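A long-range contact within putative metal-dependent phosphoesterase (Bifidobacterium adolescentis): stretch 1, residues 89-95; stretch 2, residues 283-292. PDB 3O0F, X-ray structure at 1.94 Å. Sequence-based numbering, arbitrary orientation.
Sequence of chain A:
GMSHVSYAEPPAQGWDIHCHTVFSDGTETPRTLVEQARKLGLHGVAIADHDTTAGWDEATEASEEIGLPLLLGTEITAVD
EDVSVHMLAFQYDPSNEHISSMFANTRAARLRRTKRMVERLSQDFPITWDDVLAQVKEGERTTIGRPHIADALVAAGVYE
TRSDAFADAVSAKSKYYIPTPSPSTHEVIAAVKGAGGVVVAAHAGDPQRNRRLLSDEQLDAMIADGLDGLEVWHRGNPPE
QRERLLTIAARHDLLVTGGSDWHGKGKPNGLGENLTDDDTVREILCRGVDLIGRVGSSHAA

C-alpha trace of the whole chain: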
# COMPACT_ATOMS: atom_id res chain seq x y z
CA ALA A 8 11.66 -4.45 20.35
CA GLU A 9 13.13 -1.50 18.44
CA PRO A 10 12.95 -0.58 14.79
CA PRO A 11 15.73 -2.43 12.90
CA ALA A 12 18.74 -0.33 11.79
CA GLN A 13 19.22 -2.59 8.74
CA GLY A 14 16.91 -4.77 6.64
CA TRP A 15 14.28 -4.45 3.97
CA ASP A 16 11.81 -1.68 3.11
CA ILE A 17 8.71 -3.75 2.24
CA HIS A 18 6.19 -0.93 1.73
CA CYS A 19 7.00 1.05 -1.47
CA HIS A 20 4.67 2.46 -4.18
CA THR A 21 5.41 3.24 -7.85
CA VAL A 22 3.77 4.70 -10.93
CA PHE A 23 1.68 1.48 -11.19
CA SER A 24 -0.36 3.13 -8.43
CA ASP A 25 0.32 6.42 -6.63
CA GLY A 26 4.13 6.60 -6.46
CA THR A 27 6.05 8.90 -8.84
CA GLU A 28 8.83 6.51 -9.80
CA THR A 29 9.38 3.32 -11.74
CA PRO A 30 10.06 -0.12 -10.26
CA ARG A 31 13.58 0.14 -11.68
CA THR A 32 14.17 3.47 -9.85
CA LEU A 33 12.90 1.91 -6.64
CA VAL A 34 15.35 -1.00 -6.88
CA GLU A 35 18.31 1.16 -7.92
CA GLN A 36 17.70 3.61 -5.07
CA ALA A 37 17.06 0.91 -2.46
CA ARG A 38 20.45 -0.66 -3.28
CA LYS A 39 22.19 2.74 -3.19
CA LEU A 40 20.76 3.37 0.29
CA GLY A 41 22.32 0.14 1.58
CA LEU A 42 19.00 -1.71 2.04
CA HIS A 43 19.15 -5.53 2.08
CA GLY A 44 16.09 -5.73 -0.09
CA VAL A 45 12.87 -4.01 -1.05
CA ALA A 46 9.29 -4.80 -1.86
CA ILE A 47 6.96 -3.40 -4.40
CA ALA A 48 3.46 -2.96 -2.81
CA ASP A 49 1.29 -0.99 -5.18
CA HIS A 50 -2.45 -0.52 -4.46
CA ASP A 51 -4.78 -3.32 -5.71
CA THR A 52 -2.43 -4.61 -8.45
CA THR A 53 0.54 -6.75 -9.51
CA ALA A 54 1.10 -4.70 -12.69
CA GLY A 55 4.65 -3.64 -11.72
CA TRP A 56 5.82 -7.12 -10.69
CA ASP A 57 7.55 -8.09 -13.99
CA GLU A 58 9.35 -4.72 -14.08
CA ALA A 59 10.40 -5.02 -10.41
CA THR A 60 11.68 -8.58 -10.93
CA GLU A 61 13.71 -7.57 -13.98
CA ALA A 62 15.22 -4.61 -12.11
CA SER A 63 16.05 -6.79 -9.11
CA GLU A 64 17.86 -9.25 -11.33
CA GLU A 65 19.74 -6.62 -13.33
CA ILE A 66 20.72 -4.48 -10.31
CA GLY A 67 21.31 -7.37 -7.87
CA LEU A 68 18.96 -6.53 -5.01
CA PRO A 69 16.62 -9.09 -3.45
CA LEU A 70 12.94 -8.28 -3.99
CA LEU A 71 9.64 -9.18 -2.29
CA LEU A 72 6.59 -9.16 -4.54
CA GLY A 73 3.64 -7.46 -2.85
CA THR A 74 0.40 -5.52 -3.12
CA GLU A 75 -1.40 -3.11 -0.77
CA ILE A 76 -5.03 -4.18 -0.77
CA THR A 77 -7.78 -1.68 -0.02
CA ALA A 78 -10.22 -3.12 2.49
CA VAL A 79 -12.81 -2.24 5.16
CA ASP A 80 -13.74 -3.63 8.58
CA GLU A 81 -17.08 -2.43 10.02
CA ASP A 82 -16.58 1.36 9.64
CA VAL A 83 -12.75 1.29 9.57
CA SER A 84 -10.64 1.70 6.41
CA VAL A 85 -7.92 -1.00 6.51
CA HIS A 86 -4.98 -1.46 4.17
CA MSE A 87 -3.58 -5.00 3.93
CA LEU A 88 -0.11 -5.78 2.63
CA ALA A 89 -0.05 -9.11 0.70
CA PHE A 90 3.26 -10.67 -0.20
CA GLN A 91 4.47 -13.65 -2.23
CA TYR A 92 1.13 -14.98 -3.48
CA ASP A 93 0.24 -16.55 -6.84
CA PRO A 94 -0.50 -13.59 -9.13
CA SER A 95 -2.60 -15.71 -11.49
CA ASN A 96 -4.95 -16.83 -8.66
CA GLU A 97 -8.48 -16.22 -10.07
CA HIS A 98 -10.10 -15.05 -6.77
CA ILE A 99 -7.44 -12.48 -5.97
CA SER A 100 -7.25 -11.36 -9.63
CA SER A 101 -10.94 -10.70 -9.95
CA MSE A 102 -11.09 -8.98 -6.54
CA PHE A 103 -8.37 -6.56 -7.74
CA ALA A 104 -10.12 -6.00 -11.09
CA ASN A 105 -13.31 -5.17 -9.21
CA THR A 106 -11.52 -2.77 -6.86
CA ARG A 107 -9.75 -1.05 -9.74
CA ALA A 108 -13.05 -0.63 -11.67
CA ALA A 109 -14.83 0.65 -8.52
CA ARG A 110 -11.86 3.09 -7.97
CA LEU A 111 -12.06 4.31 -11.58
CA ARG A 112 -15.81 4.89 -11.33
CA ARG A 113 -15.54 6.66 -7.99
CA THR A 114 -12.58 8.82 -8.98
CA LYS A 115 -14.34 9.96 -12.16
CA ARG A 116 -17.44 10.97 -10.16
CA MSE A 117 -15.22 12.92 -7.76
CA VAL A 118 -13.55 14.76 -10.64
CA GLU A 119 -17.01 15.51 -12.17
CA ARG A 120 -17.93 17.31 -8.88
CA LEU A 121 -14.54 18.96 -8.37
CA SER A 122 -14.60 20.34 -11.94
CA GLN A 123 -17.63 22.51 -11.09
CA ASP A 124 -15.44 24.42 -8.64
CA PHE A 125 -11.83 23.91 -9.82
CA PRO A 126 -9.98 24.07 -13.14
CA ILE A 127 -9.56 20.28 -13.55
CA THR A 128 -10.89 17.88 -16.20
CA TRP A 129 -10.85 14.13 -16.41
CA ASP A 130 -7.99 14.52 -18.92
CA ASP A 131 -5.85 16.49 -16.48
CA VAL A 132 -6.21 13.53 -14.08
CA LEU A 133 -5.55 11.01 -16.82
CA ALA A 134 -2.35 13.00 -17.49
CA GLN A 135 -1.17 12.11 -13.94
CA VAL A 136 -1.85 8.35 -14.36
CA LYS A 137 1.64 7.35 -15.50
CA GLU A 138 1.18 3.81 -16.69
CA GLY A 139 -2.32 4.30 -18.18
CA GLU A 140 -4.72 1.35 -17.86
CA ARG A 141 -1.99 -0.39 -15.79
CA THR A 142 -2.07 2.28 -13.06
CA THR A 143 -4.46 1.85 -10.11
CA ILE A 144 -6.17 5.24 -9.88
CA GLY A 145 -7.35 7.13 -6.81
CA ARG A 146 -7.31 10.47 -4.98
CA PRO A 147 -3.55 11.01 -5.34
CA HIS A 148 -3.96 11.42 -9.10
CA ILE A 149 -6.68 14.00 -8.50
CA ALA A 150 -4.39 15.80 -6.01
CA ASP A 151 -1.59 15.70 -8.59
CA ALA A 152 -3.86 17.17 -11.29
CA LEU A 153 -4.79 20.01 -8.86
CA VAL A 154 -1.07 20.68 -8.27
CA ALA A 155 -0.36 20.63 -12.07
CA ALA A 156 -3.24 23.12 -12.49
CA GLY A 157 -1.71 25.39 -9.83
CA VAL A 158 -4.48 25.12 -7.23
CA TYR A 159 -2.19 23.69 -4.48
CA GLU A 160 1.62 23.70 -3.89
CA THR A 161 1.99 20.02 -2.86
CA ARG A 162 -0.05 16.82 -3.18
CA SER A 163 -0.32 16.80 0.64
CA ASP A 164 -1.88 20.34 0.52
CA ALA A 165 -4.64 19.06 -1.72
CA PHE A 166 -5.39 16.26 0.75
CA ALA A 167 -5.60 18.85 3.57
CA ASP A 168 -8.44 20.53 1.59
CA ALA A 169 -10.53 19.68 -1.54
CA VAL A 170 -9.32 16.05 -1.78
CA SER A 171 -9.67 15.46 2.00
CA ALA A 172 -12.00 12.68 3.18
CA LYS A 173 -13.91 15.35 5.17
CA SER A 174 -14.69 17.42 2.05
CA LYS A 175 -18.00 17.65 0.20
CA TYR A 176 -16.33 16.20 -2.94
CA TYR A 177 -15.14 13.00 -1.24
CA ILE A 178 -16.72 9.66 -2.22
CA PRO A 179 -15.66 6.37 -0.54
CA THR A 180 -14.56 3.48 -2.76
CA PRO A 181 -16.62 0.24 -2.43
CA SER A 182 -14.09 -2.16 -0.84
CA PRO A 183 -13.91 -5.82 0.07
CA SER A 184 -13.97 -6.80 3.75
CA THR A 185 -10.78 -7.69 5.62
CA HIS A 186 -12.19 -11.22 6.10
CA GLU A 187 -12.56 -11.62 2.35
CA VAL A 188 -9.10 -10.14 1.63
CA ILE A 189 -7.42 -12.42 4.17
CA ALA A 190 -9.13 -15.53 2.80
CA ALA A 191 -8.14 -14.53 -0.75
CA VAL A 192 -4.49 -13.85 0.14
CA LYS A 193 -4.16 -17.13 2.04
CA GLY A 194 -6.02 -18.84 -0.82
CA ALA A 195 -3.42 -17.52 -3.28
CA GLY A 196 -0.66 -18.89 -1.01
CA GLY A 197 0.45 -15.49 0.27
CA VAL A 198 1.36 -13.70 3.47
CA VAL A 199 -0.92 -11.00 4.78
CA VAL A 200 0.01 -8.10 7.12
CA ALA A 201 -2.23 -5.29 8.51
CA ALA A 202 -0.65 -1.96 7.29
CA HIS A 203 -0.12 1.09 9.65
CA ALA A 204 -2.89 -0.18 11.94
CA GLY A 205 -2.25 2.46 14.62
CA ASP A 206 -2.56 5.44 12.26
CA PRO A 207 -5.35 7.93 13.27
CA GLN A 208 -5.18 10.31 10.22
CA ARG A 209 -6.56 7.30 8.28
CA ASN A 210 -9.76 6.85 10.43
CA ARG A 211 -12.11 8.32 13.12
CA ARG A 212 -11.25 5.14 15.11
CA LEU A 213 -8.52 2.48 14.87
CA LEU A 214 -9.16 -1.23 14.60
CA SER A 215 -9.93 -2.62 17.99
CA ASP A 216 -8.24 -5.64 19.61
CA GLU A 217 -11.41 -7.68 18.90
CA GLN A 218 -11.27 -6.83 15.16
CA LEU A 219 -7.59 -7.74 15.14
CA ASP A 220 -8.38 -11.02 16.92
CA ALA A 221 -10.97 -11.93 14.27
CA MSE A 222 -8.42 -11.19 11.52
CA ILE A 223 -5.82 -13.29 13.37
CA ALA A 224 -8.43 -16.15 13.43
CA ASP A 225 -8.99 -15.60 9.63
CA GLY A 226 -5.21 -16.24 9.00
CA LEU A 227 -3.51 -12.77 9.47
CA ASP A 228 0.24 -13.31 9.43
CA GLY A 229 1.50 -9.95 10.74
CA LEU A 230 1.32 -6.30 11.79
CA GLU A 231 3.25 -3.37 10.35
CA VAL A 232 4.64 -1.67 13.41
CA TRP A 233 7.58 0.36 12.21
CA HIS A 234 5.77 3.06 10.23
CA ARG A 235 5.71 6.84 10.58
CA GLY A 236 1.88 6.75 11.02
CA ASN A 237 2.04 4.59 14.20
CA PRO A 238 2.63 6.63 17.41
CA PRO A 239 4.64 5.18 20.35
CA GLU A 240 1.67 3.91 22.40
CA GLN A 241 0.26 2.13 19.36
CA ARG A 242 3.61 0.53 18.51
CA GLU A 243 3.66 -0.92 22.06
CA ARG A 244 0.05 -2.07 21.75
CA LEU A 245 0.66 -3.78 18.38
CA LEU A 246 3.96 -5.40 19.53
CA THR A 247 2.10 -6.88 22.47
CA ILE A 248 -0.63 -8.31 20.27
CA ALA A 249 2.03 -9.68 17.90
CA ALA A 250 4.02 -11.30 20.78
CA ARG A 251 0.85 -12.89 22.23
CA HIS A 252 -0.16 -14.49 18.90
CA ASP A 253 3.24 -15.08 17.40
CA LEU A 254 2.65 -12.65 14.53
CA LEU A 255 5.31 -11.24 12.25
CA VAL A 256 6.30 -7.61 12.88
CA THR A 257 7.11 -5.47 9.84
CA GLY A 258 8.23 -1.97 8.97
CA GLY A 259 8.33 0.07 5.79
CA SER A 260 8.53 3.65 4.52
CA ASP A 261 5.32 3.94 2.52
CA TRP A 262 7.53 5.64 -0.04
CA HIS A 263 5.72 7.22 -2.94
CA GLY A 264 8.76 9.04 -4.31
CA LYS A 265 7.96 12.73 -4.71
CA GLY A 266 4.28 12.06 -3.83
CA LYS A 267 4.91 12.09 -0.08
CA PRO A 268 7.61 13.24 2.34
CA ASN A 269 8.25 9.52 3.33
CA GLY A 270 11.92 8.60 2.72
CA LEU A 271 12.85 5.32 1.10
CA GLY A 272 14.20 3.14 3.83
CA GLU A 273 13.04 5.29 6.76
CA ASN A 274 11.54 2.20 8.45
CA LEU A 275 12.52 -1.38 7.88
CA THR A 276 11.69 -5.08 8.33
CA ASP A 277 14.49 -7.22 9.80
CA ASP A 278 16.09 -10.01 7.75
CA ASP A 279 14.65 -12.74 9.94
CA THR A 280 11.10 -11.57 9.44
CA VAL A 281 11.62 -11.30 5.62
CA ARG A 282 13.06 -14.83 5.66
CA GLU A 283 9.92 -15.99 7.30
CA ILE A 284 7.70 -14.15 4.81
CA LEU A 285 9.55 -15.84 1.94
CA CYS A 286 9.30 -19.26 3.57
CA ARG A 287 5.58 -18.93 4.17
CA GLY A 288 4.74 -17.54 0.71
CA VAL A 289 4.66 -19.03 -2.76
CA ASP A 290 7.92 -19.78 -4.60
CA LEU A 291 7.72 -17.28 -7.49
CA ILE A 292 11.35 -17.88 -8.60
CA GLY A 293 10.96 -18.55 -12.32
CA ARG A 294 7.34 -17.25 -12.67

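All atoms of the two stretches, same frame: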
# COMPACT_ATOMS: atom_id res chain seq x y z
N ALA A 89 0.01 -7.71 1.14
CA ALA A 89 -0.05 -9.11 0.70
C ALA A 89 1.22 -9.40 -0.04
O ALA A 89 1.55 -8.71 -1.00
CB ALA A 89 -1.22 -9.34 -0.22
N PHE A 90 1.98 -10.37 0.43
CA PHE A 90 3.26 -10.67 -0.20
C PHE A 90 3.31 -12.13 -0.68
O PHE A 90 2.75 -13.04 -0.03
CB PHE A 90 4.41 -10.48 0.79
CG PHE A 90 4.55 -9.07 1.28
CD1 PHE A 90 5.11 -8.09 0.47
CD2 PHE A 90 4.11 -8.73 2.55
CE1 PHE A 90 5.20 -6.76 0.92
CE2 PHE A 90 4.25 -7.43 3.03
CZ PHE A 90 4.78 -6.45 2.20
N GLN A 91 4.06 -12.32 -1.76
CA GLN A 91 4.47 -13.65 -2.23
C GLN A 91 3.30 -14.60 -2.41
O GLN A 91 3.30 -15.73 -1.90
CB GLN A 91 5.54 -14.24 -1.29
CG GLN A 91 6.84 -13.36 -1.25
CD GLN A 91 7.61 -13.38 -2.57
OE1 GLN A 91 7.83 -12.33 -3.18
NE2 GLN A 91 8.04 -14.57 -3.00
N TYR A 92 2.30 -14.15 -3.15
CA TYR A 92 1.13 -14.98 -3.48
C TYR A 92 1.13 -15.25 -4.98
O TYR A 92 1.81 -14.56 -5.74
CB TYR A 92 -0.16 -14.30 -3.04
CG TYR A 92 -0.40 -12.98 -3.67
CD1 TYR A 92 -1.07 -12.88 -4.87
CD2 TYR A 92 0.05 -11.82 -3.06
CE1 TYR A 92 -1.31 -11.66 -5.45
CE2 TYR A 92 -0.17 -10.58 -3.64
CZ TYR A 92 -0.85 -10.50 -4.82
OH TYR A 92 -1.06 -9.28 -5.38
N ASP A 93 0.35 -16.24 -5.41
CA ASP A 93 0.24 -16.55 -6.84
C ASP A 93 -0.51 -15.47 -7.61
O ASP A 93 -1.71 -15.29 -7.43
CB ASP A 93 -0.44 -17.91 -7.02
CG ASP A 93 -0.77 -18.23 -8.46
OD1 ASP A 93 -0.33 -17.49 -9.41
OD2 ASP A 93 -1.54 -19.21 -8.63
N PRO A 94 0.19 -14.71 -8.47
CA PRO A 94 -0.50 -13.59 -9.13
C PRO A 94 -1.60 -13.99 -10.12
O PRO A 94 -2.46 -13.20 -10.42
CB PRO A 94 0.64 -12.85 -9.84
CG PRO A 94 1.64 -13.90 -10.13
CD PRO A 94 1.58 -14.85 -8.94
N SER A 95 -1.58 -15.22 -10.58
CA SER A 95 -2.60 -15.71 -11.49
C SER A 95 -3.82 -16.29 -10.75
O SER A 95 -4.77 -16.70 -11.37
CB SER A 95 -1.99 -16.78 -12.41
OG SER A 95 -1.76 -17.94 -11.62
N GLU A 283 11.15 -15.31 6.95
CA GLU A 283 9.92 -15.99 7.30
C GLU A 283 8.79 -15.67 6.31
O GLU A 283 8.02 -16.55 5.97
CB GLU A 283 9.55 -15.68 8.75
CG GLU A 283 8.35 -16.46 9.34
CD GLU A 283 8.42 -18.00 9.23
OE1 GLU A 283 9.52 -18.60 9.16
OE2 GLU A 283 7.33 -18.62 9.24
N ILE A 284 8.70 -14.45 5.81
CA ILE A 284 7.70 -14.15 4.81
C ILE A 284 7.90 -15.02 3.55
O ILE A 284 6.94 -15.54 2.92
CB ILE A 284 7.70 -12.66 4.44
CG1 ILE A 284 7.24 -11.80 5.64
CG2 ILE A 284 6.76 -12.39 3.20
CD1 ILE A 284 7.36 -10.28 5.43
N LEU A 285 9.16 -15.12 3.15
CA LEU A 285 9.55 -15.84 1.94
C LEU A 285 9.26 -17.32 2.06
O LEU A 285 8.78 -17.98 1.10
CB LEU A 285 11.03 -15.61 1.65
CG LEU A 285 11.39 -14.27 0.97
CD1 LEU A 285 12.88 -14.03 1.03
CD2 LEU A 285 10.92 -14.21 -0.48
N CYS A 286 9.55 -17.85 3.25
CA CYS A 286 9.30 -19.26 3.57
C CYS A 286 7.83 -19.60 3.65
O CYS A 286 7.44 -20.68 3.23
CB CYS A 286 10.03 -19.68 4.85
SG CYS A 286 11.82 -19.66 4.68
N ARG A 287 7.00 -18.69 4.15
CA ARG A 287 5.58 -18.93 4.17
C ARG A 287 4.89 -18.76 2.85
O ARG A 287 3.89 -19.42 2.63
CB ARG A 287 4.85 -17.98 5.12
CG ARG A 287 5.17 -18.24 6.49
CD ARG A 287 4.23 -17.50 7.36
NE ARG A 287 4.79 -17.51 8.67
CZ ARG A 287 4.21 -17.06 9.76
NH1 ARG A 287 2.98 -16.54 9.73
NH2 ARG A 287 4.89 -17.17 10.89
N GLY A 288 5.38 -17.85 2.01
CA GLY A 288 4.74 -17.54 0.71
C GLY A 288 5.06 -18.54 -0.40
O GLY A 288 5.72 -19.57 -0.20
N VAL A 289 4.52 -18.24 -1.57
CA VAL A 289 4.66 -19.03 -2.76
C VAL A 289 6.07 -18.80 -3.34
O VAL A 289 6.63 -17.69 -3.28
CB VAL A 289 3.58 -18.56 -3.79
CG1 VAL A 289 3.82 -19.16 -5.16
CG2 VAL A 289 2.15 -18.92 -3.27
N ASP A 290 6.63 -19.86 -3.90
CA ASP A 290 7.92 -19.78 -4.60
C ASP A 290 7.66 -19.22 -5.99
O ASP A 290 7.15 -19.92 -6.85
CB ASP A 290 8.53 -21.17 -4.67
CG ASP A 290 9.92 -21.22 -5.34
OD1 ASP A 290 10.32 -20.29 -6.09
OD2 ASP A 290 10.61 -22.23 -5.09
N LEU A 291 7.96 -17.94 -6.19
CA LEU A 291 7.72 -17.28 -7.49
C LEU A 291 8.97 -17.24 -8.38
O LEU A 291 8.93 -16.68 -9.47
CB LEU A 291 7.20 -15.84 -7.27
CG LEU A 291 5.82 -15.76 -6.59
CD1 LEU A 291 5.48 -14.33 -6.14
CD2 LEU A 291 4.70 -16.33 -7.50
N ILE A 292 10.07 -17.82 -7.88
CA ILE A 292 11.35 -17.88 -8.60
C ILE A 292 11.17 -18.67 -9.89
O ILE A 292 10.93 -19.87 -9.84
CB ILE A 292 12.45 -18.54 -7.73
CG1 ILE A 292 12.82 -17.60 -6.57
CG2 ILE A 292 13.69 -18.91 -8.56
CD1 ILE A 292 13.44 -18.27 -5.44
O HOH W 1 8.24 -16.98 -1.20
O HOH W 2 9.84 -15.89 -4.97

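Where a strand runs out and a helix ends, the backbone groups freed from regular pairing need new partners, and two such ends can supply them to each other. The contact between residues 89-95 and 283-292, nearly two hundred positions apart in sequence, illustrates the principle. The first stretch leaves its strand after Phe 90, and Gln 91 turns the chain with positive phi and psi (53°/51°). The second follows a helix through Arg 287; Gly 288 still donates its N to Ile 284 O at 2.9 Å, but its psi of -179° then breaks the helical path. The chains come closest in register at this point, with Gln 91 CA 4.9 Å from Gly 288 CA. A hydrogen bond joins the two backbones: Val 289 N donates to Gln 91 O at 2.8 Å, with a nearly straight N-H...O angle of 168°.

So close an approach depends on the glycine. A CB placed ideally on Gly 288 would point toward the first stretch and lie 2.5 Å from Gln 91 CB, a clash. With hydrogen there instead, Gly 288 CA rests 3.5 Å from Gln 91 O.

Gln 91 is also the centre of the side-chain contact, its buried side chain folded with chi1 and chi2 both m. Its amide serves the loop beyond the helix through two waters, each accepting from Gln 91 NE2 at 3.0 Å. Water 1 donates hydrogen bonds to Leu 285 O (2.6 Å) and Val 289 O (2.7 Å), so one solvent molecule ties the amide to a carbonyl in the last turn of the helix and to another just past it. Water 2 also accepts from Leu 291 N at 3.0 Å. Gln 91 OE1 is satisfied elsewhere in the structure.

Apolar contacts flank these polar links. On the strand side, Phe 90 CB meets Ile 284 CG2 at 3.9 Å, the CA-to-CB bond of each pointing toward the other stretch. Leu 285 starts away from the contact, yet its end returns to place CD2 3.8 Å from Gln 91 NE2. Further along, Val 289 CG2 packs against backbone, 4.1 Å from Tyr 92 CA and 3.9 Å from Asp 93 N. Leu 291 CD2 meets Pro 94 CD at 3.7 Å, and both of its methyls lie near Tyr 92 O, CD1 at 3.7 Å and CD2 at 3.8 Å. Ser 95 is out of reach of the second stretch; its OG donates to Asp 93 OD1 at 2.7 Å within its own stretch.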